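Local coordinates for protein flavoredoxin (Desulfovibrio vulgaris str. 'Miyazaki F', PDB 2D5M) that binds flavin mononucleotide and probably carries electrons as a flavoredoxin, a member of the flavin reductase-like family of FMN-binding proteins, at residues N29-A34 and V48-A53; P44-S49 and F66-P71; A108-E113 and A117-L122. All blocks are in the same frame, centred on the assembly; numbering follows the deposited sequence.

Contact 1 of 3, residues N29-A34 and V48-A53; sequences NIMAAA and VSLRKA. With FMN (flavin mononucleotide), chain E.
Two flat groups organise this contact: the flavin ring system, and the guanidinium of Arg51 at its pyrimidine end. Met31 CE, which also packs on Leu50, stands 3.6 Å above FMN N1 in the conformer described, while Arg51 NE lies on the opposite side of the flavin plane. The guanidinium works through its edge: NH2 meets FMN N1 in plane at 3.0 Å, nearly straight (173°), and also gives a more bent bond to the ribityl O3'. A kink at chi3 (-64°) folds the arginine back onto the cofactor. Backbone atoms complete the rim. Ser49 O takes the hydrogen of FMN N3 at 2.9 Å, Arg51 N reaches O2 at 3.0 Å, and Ala34 N donates to N5 at 3.1 Å. Arginine at the N1 and O2 edge would be expected to stabilise negative charge on a reduced flavin. Further along, Asn29 ND2 holds phosphate oxygen O3P at 2.8 Å.

Between the segments themselves the contact is purely apolar. Met31 CE lies 3.4 Å from Leu50 CD2, and Ala33 CB 3.6 Å from Val48 CG1. Met31 and Val48 each have a second conformer, so none of their distances should be pressed.

Strand 28-41 pairs here with strand 14-22, Met31 touches Thr56 of helix 55-63, and Leu50 lies against Ile60 of that helix and Phe134 of strand 133-144.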
loop_
_atom_site.group_PDB
_atom_site.type_symbol
_atom_site.label_atom_id
_atom_site.label_comp_id
_atom_site.label_asym_id
_atom_site.label_seq_id
_atom_site.Cartn_x
_atom_site.Cartn_y
_atom_site.Cartn_z
ATOM N N ASN A 29 19.299 3.631 -11.797
ATOM C CA ASN A 29 18.510 2.408 -11.833
ATOM C C ASN A 29 17.098 2.661 -11.296
ATOM O O ASN A 29 16.867 3.623 -10.576
ATOM C CB ASN A 29 19.169 1.341 -10.977
ATOM C CG ASN A 29 18.674 -0.073 -11.263
ATOM O OD1 ASN A 29 18.211 -0.369 -12.377
ATOM N ND2 ASN A 29 18.813 -0.950 -10.274
ATOM N N ILE A 30 16.198 1.769 -11.695
ATOM C CA ILE A 30 14.864 1.687 -11.169
ATOM C C ILE A 30 14.511 0.216 -11.046
ATOM O O ILE A 30 14.869 -0.580 -11.924
ATOM C CB ILE A 30 13.801 2.375 -12.067
ATOM C CG1 ILE A 30 14.100 2.211 -13.568
ATOM C CG2 ILE A 30 13.615 3.830 -11.644
ATOM C CD1 ILE A 30 13.017 2.691 -14.529
ATOM N N MET A 31 13.778 -0.123 -9.978
ATOM C CA MET A 31 13.175 -1.443 -9.799
ATOM C C MET A 31 11.747 -1.262 -9.368
ATOM O O MET A 31 11.373 -0.216 -8.849
ATOM C CB MET A 31 13.958 -2.333 -8.838
ATOM C CG MET A 31 14.122 -1.749 -7.446
ATOM S SD MET A 31 12.700 -1.958 -6.367
ATOM C CE MET A 31 12.820 -3.686 -5.902
ATOM N N ALA A 32 10.903 -2.272 -9.581
ATOM C CA ALA A 32 9.521 -2.236 -9.128
ATOM C C ALA A 32 9.379 -2.804 -7.715
ATOM O O ALA A 32 9.949 -3.876 -7.398
ATOM C CB ALA A 32 8.662 -3.055 -10.069
ATOM N N ALA A 33 8.593 -2.141 -6.903
ATOM C CA ALA A 33 8.305 -2.578 -5.529
ATOM C C ALA A 33 6.806 -2.407 -5.256
ATOM O O ALA A 33 6.288 -1.303 -5.370
ATOM C CB ALA A 33 9.092 -1.825 -4.504
ATOM N N ALA A 34 6.165 -3.491 -4.840
ATOM C CA ALA A 34 4.802 -3.460 -4.354
ATOM C C ALA A 34 4.688 -3.731 -2.863
ATOM O O ALA A 34 3.628 -3.460 -2.271
ATOM C CB ALA A 34 3.933 -4.464 -5.105
ATOM N N VAL A 48 9.778 0.278 2.323
ATOM C CA VAL A 48 9.867 -0.574 1.133
ATOM C C VAL A 48 10.650 -1.828 1.519
ATOM O O VAL A 48 11.739 -1.723 2.078
ATOM C CB VAL A 48 10.536 0.148 -0.031
ATOM C CG1 VAL A 48 10.232 -0.716 -1.255
ATOM C CG2 VAL A 48 10.093 1.583 -0.245
ATOM N N SER A 49 10.104 -2.971 1.238
ATOM C CA SER A 49 10.780 -4.247 1.496
ATOM C C SER A 49 11.522 -4.668 0.266
ATOM O O SER A 49 10.876 -5.136 -0.659
ATOM C CB SER A 49 9.732 -5.288 1.881
ATOM O OG SER A 49 9.104 -4.961 3.082
ATOM N N LEU A 50 12.838 -4.526 0.241
ATOM C CA LEU A 50 13.681 -4.855 -0.891
ATOM C C LEU A 50 14.611 -5.992 -0.529
ATOM O O LEU A 50 15.305 -5.944 0.477
ATOM C CB LEU A 50 14.518 -3.631 -1.317
ATOM C CG LEU A 50 13.752 -2.343 -1.648
ATOM C CD1 LEU A 50 14.623 -1.244 -2.196
ATOM C CD2 LEU A 50 12.594 -2.665 -2.628
ATOM N N ARG A 51 14.635 -7.001 -1.373
ATOM C CA ARG A 51 15.463 -8.155 -1.163
ATOM C C ARG A 51 16.928 -7.846 -1.372
ATOM O O ARG A 51 17.337 -7.071 -2.225
ATOM C CB ARG A 51 15.051 -9.295 -2.120
ATOM C CG ARG A 51 13.708 -9.884 -1.791
ATOM C CD ARG A 51 13.121 -10.850 -2.855
ATOM N NE ARG A 51 12.924 -9.989 -4.004
ATOM C CZ ARG A 51 13.703 -9.891 -5.088
ATOM N NH1 ARG A 51 14.698 -10.718 -5.335
ATOM N NH2 ARG A 51 13.414 -8.935 -5.952
ATOM N N LYS A 52 17.761 -8.599 -0.588
ATOM C CA LYS A 52 19.214 -8.421 -0.668
ATOM C C LYS A 52 19.790 -8.715 -2.021
ATOM O O LYS A 52 20.853 -8.206 -2.404
ATOM C CB LYS A 52 19.845 -9.269 0.440
ATOM C CG LYS A 52 19.550 -8.877 1.863
ATOM C CD LYS A 52 20.256 -9.721 2.890
ATOM C CE LYS A 52 20.252 -8.997 4.220
ATOM N NZ LYS A 52 20.432 -9.891 5.414
ATOM N N ALA A 53 19.135 -9.577 -2.815
ATOM C CA ALA A 53 19.620 -9.939 -4.127
ATOM C C ALA A 53 19.478 -8.809 -5.124
ATOM O O ALA A 53 20.097 -8.838 -6.192
ATOM C CB ALA A 53 18.889 -11.173 -4.659
HETATM N N1 FMN E . 11.296 -6.950 -5.383
HETATM C C2 FMN E . 11.514 -6.583 -4.081
HETATM O O2 FMN E . 12.590 -6.837 -3.523
HETATM N N3 FMN E . 10.487 -5.951 -3.385
HETATM C C4 FMN E . 9.233 -5.684 -3.884
HETATM O O4 FMN E . 8.373 -5.116 -3.177
HETATM C C4A FMN E . 8.989 -6.113 -5.218
HETATM N N5 FMN E . 7.758 -5.935 -5.755
HETATM C C5A FMN E . 7.642 -6.216 -7.093
HETATM C C6 FMN E . 6.369 -6.014 -7.696
HETATM C C7 FMN E . 6.135 -6.220 -9.046
HETATM C C7M FMN E . 4.767 -6.050 -9.666
HETATM C C8 FMN E . 7.261 -6.623 -9.857
HETATM C C8M FMN E . 7.063 -6.768 -11.357
HETATM C C9 FMN E . 8.485 -6.894 -9.269
HETATM C C9A FMN E . 8.701 -6.695 -7.916
HETATM N N10 FMN E . 9.918 -6.983 -7.260
HETATM C C10 FMN E . 10.093 -6.646 -5.940
HETATM C "C1'" FMN E . 11.047 -7.580 -8.026
HETATM C "C2'" FMN E . 12.111 -6.553 -8.408
HETATM O "O2'" FMN E . 11.551 -5.375 -9.000
HETATM C "C3'" FMN E . 13.062 -7.199 -9.421
HETATM O "O3'" FMN E . 13.800 -8.219 -8.708
HETATM C "C4'" FMN E . 14.016 -6.227 -10.099
HETATM O "O4'" FMN E . 14.558 -6.937 -11.247
HETATM C "C5'" FMN E . 15.134 -5.764 -9.231
HETATM O "O5'" FMN E . 15.971 -4.864 -10.027
HETATM P P FMN E . 17.456 -4.463 -9.551
HETATM O O1P FMN E . 18.273 -5.755 -9.407
HETATM O O2P FMN E . 17.407 -3.716 -8.240
HETATM O O3P FMN E . 17.901 -3.612 -10.726
#

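Contact 2 of 3, residues P44-S49 and F66-P71; sequences PSIAVS and FTISIP. With FMN (flavin mononucleotide), chain E.
Ile46 and Ile68 meet inside the curled antiparallel sheet of the flavin reductase-like fold, a split barrel, where strands 44-48 and 66-70 run almost at right angles (85°) with their axes 10.3 Å apart. At that spacing no backbone bond joins them, and side chains alone fill the gap. The tight part is the isoleucine pair, tip to tip: Ile46 CG2 is 3.6 Å from Ile68 CD1. Ile68 gets there by stretching its longer branch, with chi2 at 168°, so that CD1 becomes the foremost atom and also touches Ile46 CD1 at 4.0 Å.

Toward Val48 the fit is looser. Val48 and Phe66 slide past one another in opposite directions, and the methyl approaches the ring obliquely. Phe17 and Val19 of strand 14-22 and Ile38 of strand 28-41 close round this buried apolar cluster.

The two ends of segment 44-49 lie near the second subunit. Pro44 is partly exposed and packs on Thr9 of that subunit, while OG of Ser49, just past the strand, is hydrogen-bonded to its Cys39 O. Back in the interior, Val48 in the conformer described offers one methyl to two partners: CG2 lies 4.1 Å from Phe66 CE1 and 4.2 Å from Ile68 CD1.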
loop_
_atom_site.group_PDB
_atom_site.type_symbol
_atom_site.label_atom_id
_atom_site.label_comp_id
_atom_site.label_asym_id
_atom_site.label_seq_id
_atom_site.Cartn_x
_atom_site.Cartn_y
_atom_site.Cartn_z
ATOM N N PRO A 44 7.291 12.292 7.656
ATOM C CA PRO A 44 6.550 11.564 6.600
ATOM C C PRO A 44 7.503 10.540 6.005
ATOM O O PRO A 44 8.621 10.909 5.642
ATOM C CB PRO A 44 6.187 12.679 5.606
ATOM C CG PRO A 44 7.205 13.772 5.907
ATOM C CD PRO A 44 7.477 13.702 7.371
ATOM N N SER A 45 7.106 9.279 5.943
ATOM C CA SER A 45 7.996 8.192 5.579
ATOM C C SER A 45 7.302 7.094 4.812
ATOM O O SER A 45 6.103 6.864 5.027
ATOM C CB SER A 45 8.591 7.531 6.845
ATOM O OG SER A 45 9.270 8.394 7.717
ATOM N N ILE A 46 8.056 6.416 3.953
ATOM C CA ILE A 46 7.622 5.238 3.226
ATOM C C ILE A 46 8.553 4.095 3.556
ATOM O O ILE A 46 9.793 4.279 3.567
ATOM C CB ILE A 46 7.563 5.505 1.695
ATOM C CG1 ILE A 46 6.417 6.485 1.445
ATOM C CG2 ILE A 46 7.434 4.228 0.897
ATOM C CD1 ILE A 46 6.365 7.015 0.005
ATOM N N ALA A 47 7.986 2.946 3.775
ATOM C CA ALA A 47 8.693 1.674 3.967
ATOM C C ALA A 47 8.632 0.871 2.687
ATOM O O ALA A 47 7.581 0.748 2.055
ATOM C CB ALA A 47 8.062 0.917 5.124
ATOM N N VAL A 48 9.778 0.278 2.323
ATOM C CA VAL A 48 9.867 -0.574 1.133
ATOM C C VAL A 48 10.650 -1.828 1.519
ATOM O O VAL A 48 11.739 -1.723 2.078
ATOM C CB VAL A 48 10.536 0.148 -0.031
ATOM C CG1 VAL A 48 10.232 -0.716 -1.255
ATOM C CG2 VAL A 48 10.093 1.583 -0.245
ATOM N N SER A 49 10.104 -2.971 1.238
ATOM C CA SER A 49 10.780 -4.247 1.496
ATOM C C SER A 49 11.522 -4.668 0.266
ATOM O O SER A 49 10.876 -5.136 -0.659
ATOM C CB SER A 49 9.732 -5.288 1.881
ATOM O OG SER A 49 9.104 -4.961 3.082
ATOM N N PHE A 66 16.990 7.266 -2.046
ATOM C CA PHE A 66 16.301 6.644 -3.143
ATOM C C PHE A 66 15.100 7.535 -3.484
ATOM O O PHE A 66 14.697 8.386 -2.694
ATOM C CB PHE A 66 15.845 5.223 -2.836
ATOM C CG PHE A 66 14.927 5.026 -1.640
ATOM C CD1 PHE A 66 13.540 4.923 -1.848
ATOM C CD2 PHE A 66 15.401 4.892 -0.367
ATOM C CE1 PHE A 66 12.699 4.662 -0.773
ATOM C CE2 PHE A 66 14.543 4.697 0.722
ATOM C CZ PHE A 66 13.183 4.571 0.525
ATOM N N THR A 67 14.554 7.325 -4.667
ATOM C CA THR A 67 13.327 7.957 -5.051
ATOM C C THR A 67 12.251 6.885 -5.272
ATOM O O THR A 67 12.566 5.721 -5.430
ATOM C CB THR A 67 13.462 8.778 -6.355
ATOM O OG1 THR A 67 13.715 7.854 -7.396
ATOM C CG2 THR A 67 14.543 9.815 -6.227
ATOM N N ILE A 68 10.988 7.333 -5.294
ATOM C CA ILE A 68 9.861 6.555 -5.760
ATOM C C ILE A 68 9.207 7.356 -6.868
ATOM O O ILE A 68 8.757 8.461 -6.653
ATOM C CB ILE A 68 8.907 6.218 -4.615
ATOM C CG1 ILE A 68 9.553 5.174 -3.688
ATOM C CG2 ILE A 68 7.535 5.751 -5.169
ATOM C CD1 ILE A 68 8.837 4.961 -2.382
ATOM N N SER A 69 9.137 6.738 -8.034
ATOM C CA SER A 69 8.418 7.325 -9.158
ATOM C C SER A 69 7.174 6.487 -9.407
ATOM O O SER A 69 7.224 5.254 -9.403
ATOM C CB SER A 69 9.304 7.359 -10.406
ATOM O OG SER A 69 10.478 8.094 -10.221
ATOM N N ILE A 70 6.040 7.168 -9.616
ATOM C CA ILE A 70 4.748 6.487 -9.739
ATOM C C ILE A 70 4.357 6.497 -11.221
ATOM O O ILE A 70 4.162 7.559 -11.779
ATOM C CB ILE A 70 3.723 7.157 -8.843
ATOM C CG1 ILE A 70 4.173 7.014 -7.379
ATOM C CG2 ILE A 70 2.342 6.593 -9.055
ATOM C CD1 ILE A 70 3.326 7.404 -6.268
ATOM N N PRO A 71 4.285 5.310 -11.844
ATOM C CA PRO A 71 3.972 5.282 -13.293
ATOM C C PRO A 71 2.474 5.586 -13.489
ATOM O O PRO A 71 1.617 5.176 -12.699
ATOM C CB PRO A 71 4.253 3.862 -13.707
ATOM C CG PRO A 71 4.042 3.082 -12.447
ATOM C CD PRO A 71 4.494 3.980 -11.287
HETATM N N1 FMN E . 11.296 -6.950 -5.383
HETATM C C2 FMN E . 11.514 -6.583 -4.081
HETATM O O2 FMN E . 12.590 -6.837 -3.523
HETATM N N3 FMN E . 10.487 -5.951 -3.385
HETATM C C4 FMN E . 9.233 -5.684 -3.884
HETATM O O4 FMN E . 8.373 -5.116 -3.177
HETATM C C4A FMN E . 8.989 -6.113 -5.218
HETATM N N5 FMN E . 7.758 -5.935 -5.755
HETATM C C5A FMN E . 7.642 -6.216 -7.093
HETATM C C6 FMN E . 6.369 -6.014 -7.696
HETATM C C7 FMN E . 6.135 -6.220 -9.046
HETATM C C7M FMN E . 4.767 -6.050 -9.666
HETATM C C8 FMN E . 7.261 -6.623 -9.857
HETATM C C8M FMN E . 7.063 -6.768 -11.357
HETATM C C9 FMN E . 8.485 -6.894 -9.269
HETATM C C9A FMN E . 8.701 -6.695 -7.916
HETATM N N10 FMN E . 9.918 -6.983 -7.260
HETATM C C10 FMN E . 10.093 -6.646 -5.940
HETATM C "C1'" FMN E . 11.047 -7.580 -8.026
HETATM C "C2'" FMN E . 12.111 -6.553 -8.408
HETATM O "O2'" FMN E . 11.551 -5.375 -9.000
HETATM C "C3'" FMN E . 13.062 -7.199 -9.421
HETATM O "O3'" FMN E . 13.800 -8.219 -8.708
HETATM C "C4'" FMN E . 14.016 -6.227 -10.099
HETATM O "O4'" FMN E . 14.558 -6.937 -11.247
HETATM C "C5'" FMN E . 15.134 -5.764 -9.231
HETATM O "O5'" FMN E . 15.971 -4.864 -10.027
HETATM P P FMN E . 17.456 -4.463 -9.551
HETATM O O1P FMN E . 18.273 -5.755 -9.407
HETATM O O2P FMN E . 17.407 -3.716 -8.240
HETATM O O3P FMN E . 17.901 -3.612 -10.726
#

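Contact 3 of 3, residues A108-E113 and A117-L122; sequences APYVGE and AIELKL
A small antiparallel hairpin, strands 100-102 and 109-111, lies against the main sheet here, and Tyr110 is the side chain it sets down on Ala117 of strand 116-126. The methyl of Ala117 meets the root of the ring obliquely, with its CB 3.5 Å from Tyr110 CD1, 3.6 Å from CG and 3.8 Å from CB. Tyr110 adopts the first torsion (chi1 62°) that places CG between the backbone N and the carbonyl carbon, which turns the root of the ring toward the methyl. Farther along the ring, on the same side of its plane, CE2 is a loose 4.3 Å from Glu119 OE2.

That carboxylate is engaged elsewhere. Glu119 OE1 accepts a hydrogen bond from His105 N, and OE2 takes one from Glu104 N as well as a salt bridge to Lys142. The buried glutamate thus clamps the turn of the hairpin with backbone N-H groups, and its charge is probably balanced largely by the lysine on strand 133-144. Its chain is extended at chi2 (-161°), carrying the acid from strand 116-126 out to that turn.

No hydrogen bond joins the two segments directly. The hairpin is tied instead to strand 65-70, through Thr67 OG1 to Pro109 O and Ser69 OG to Val111 N, and Lys2 of the second subunit packs on Tyr110. It is a short two-stranded hairpin laid on a strand of the split barrel of flavin reductase-like proteins, with Tyr110 packed between the two and polar side chains gripping backbone groups.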
loop_
_atom_site.group_PDB
_atom_site.type_symbol
_atom_site.label_atom_id
_atom_site.label_comp_id
_atom_site.label_asym_id
_atom_site.label_seq_id
_atom_site.Cartn_x
_atom_site.Cartn_y
_atom_site.Cartn_z
ATOM N N ALA A 108 19.796 10.491 -5.642
ATOM C CA ALA A 108 19.106 9.432 -6.391
ATOM C C ALA A 108 18.375 10.052 -7.558
ATOM O O ALA A 108 17.893 11.188 -7.449
ATOM C CB ALA A 108 18.135 8.666 -5.514
ATOM N N PRO A 109 18.216 9.315 -8.648
ATOM C CA PRO A 109 17.432 9.785 -9.784
ATOM C C PRO A 109 15.950 9.392 -9.650
ATOM O O PRO A 109 15.677 8.352 -9.025
ATOM C CB PRO A 109 18.023 9.036 -10.961
ATOM C CG PRO A 109 18.359 7.684 -10.346
ATOM C CD PRO A 109 18.757 7.991 -8.910
ATOM N N TYR A 110 15.074 10.151 -10.286
ATOM C CA TYR A 110 13.683 9.728 -10.475
ATOM C C TYR A 110 13.394 9.668 -11.973
ATOM O O TYR A 110 14.200 10.077 -12.808
ATOM C CB TYR A 110 12.705 10.587 -9.738
ATOM C CG TYR A 110 12.629 12.042 -10.121
ATOM C CD1 TYR A 110 11.797 12.484 -11.111
ATOM C CD2 TYR A 110 13.391 13.002 -9.480
ATOM C CE1 TYR A 110 11.710 13.832 -11.468
ATOM C CE2 TYR A 110 13.290 14.334 -9.807
ATOM C CZ TYR A 110 12.470 14.736 -10.808
ATOM O OH TYR A 110 12.360 16.083 -11.133
ATOM N N VAL A 111 12.213 9.146 -12.320
ATOM C CA VAL A 111 11.846 8.956 -13.714
ATOM C C VAL A 111 11.141 10.210 -14.231
ATOM O O VAL A 111 10.005 10.494 -13.804
ATOM C CB VAL A 111 10.961 7.721 -13.935
ATOM C CG1 VAL A 111 10.735 7.552 -15.420
ATOM C CG2 VAL A 111 11.594 6.478 -13.329
ATOM N N GLY A 112 11.750 10.936 -15.108
ATOM C CA GLY A 112 11.199 12.234 -15.509
ATOM C C GLY A 112 9.860 12.145 -16.189
ATOM O O GLY A 112 9.035 13.047 -16.065
ATOM N N GLU A 113 9.614 11.073 -16.929
ATOM C CA GLU A 113 8.399 10.939 -17.689
ATOM C C GLU A 113 7.187 10.656 -16.828
ATOM O O GLU A 113 6.059 10.788 -17.318
ATOM C CB GLU A 113 8.542 9.795 -18.716
ATOM C CG GLU A 113 9.482 10.055 -19.863
ATOM C CD GLU A 113 10.930 10.062 -19.563
ATOM O OE1 GLU A 113 11.366 9.552 -18.512
ATOM O OE2 GLU A 113 11.691 10.548 -20.437
ATOM N N ALA A 117 6.847 11.928 -8.477
ATOM C CA ALA A 117 8.104 11.411 -7.975
ATOM C C ALA A 117 8.278 11.905 -6.514
ATOM O O ALA A 117 7.903 13.009 -6.173
ATOM C CB ALA A 117 9.261 11.851 -8.831
ATOM N N ILE A 118 8.841 11.034 -5.709
ATOM C CA ILE A 118 9.071 11.276 -4.294
ATOM C C ILE A 118 10.558 11.094 -4.024
ATOM O O ILE A 118 11.141 10.086 -4.469
ATOM C CB ILE A 118 8.233 10.268 -3.448
ATOM C CG1 ILE A 118 6.777 10.257 -3.851
ATOM C CG2 ILE A 118 8.441 10.580 -1.977
ATOM C CD1 ILE A 118 5.965 9.160 -3.186
ATOM N N GLU A 119 11.179 12.040 -3.345
ATOM C CA GLU A 119 12.575 11.979 -2.971
ATOM C C GLU A 119 12.711 11.563 -1.520
ATOM O O GLU A 119 12.098 12.214 -0.650
ATOM C CB GLU A 119 13.242 13.361 -3.177
ATOM C CG GLU A 119 13.209 13.843 -4.606
ATOM C CD GLU A 119 14.216 14.931 -4.905
ATOM O OE1 GLU A 119 15.301 14.904 -4.233
ATOM O OE2 GLU A 119 13.945 15.732 -5.828
ATOM N N LEU A 120 13.478 10.517 -1.262
ATOM C CA LEU A 120 13.594 9.970 0.092
ATOM C C LEU A 120 15.049 9.841 0.548
ATOM O O LEU A 120 15.960 9.466 -0.176
ATOM C CB LEU A 120 12.913 8.597 0.211
ATOM C CG LEU A 120 11.435 8.604 -0.194
ATOM C CD1 LEU A 120 11.235 8.085 -1.630
ATOM C CD2 LEU A 120 10.560 7.804 0.774
ATOM N N LYS A 121 15.220 10.154 1.848
ATOM C CA LYS A 121 16.461 9.953 2.586
ATOM C C LYS A 121 16.329 8.721 3.431
ATOM O O LYS A 121 15.361 8.593 4.212
ATOM C CB LYS A 121 16.749 11.156 3.482
ATOM C CG LYS A 121 17.917 11.079 4.438
ATOM C CD LYS A 121 18.068 12.287 5.353
ATOM C CE LYS A 121 16.909 12.452 6.321
ATOM N NZ LYS A 121 17.099 13.299 7.509
ATOM N N LEU A 122 17.259 7.768 3.382
ATOM C CA LEU A 122 17.180 6.586 4.213
ATOM C C LEU A 122 17.338 6.970 5.693
ATOM O O LEU A 122 18.349 7.595 6.054
ATOM C CB LEU A 122 18.301 5.618 3.835
ATOM C CG LEU A 122 18.243 4.266 4.543
ATOM C CD1 LEU A 122 16.985 3.511 4.206
ATOM C CD2 LEU A 122 19.515 3.443 4.239
#

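How the contacts relate
All three contacts draw on the same curled antiparallel sheet. Contacts 1 and 2 overlap in sequence, sharing Val48 and Ser49, with centres 10 Å apart: strand 44-48 passes through the apolar interior at contact 2 and leads into the loop that meets the flavin at contact 1. Contact 3 follows later in the chain, its centre 8 Å from contact 2 and 14 Å from contact 1. Strands 65-70 and 116-126 are neighbours in the sheet, and Ile68 O and Ile118 N, 2.7 Å apart, probably hydrogen-bond. Ile30 CG2 touches Val111 CG2 at 3.7 Å, joining contacts 1 and 3. The sequence runs from cofactor site through apolar interior to outer hairpin, and all three contacts have a residue that reaches the second subunit.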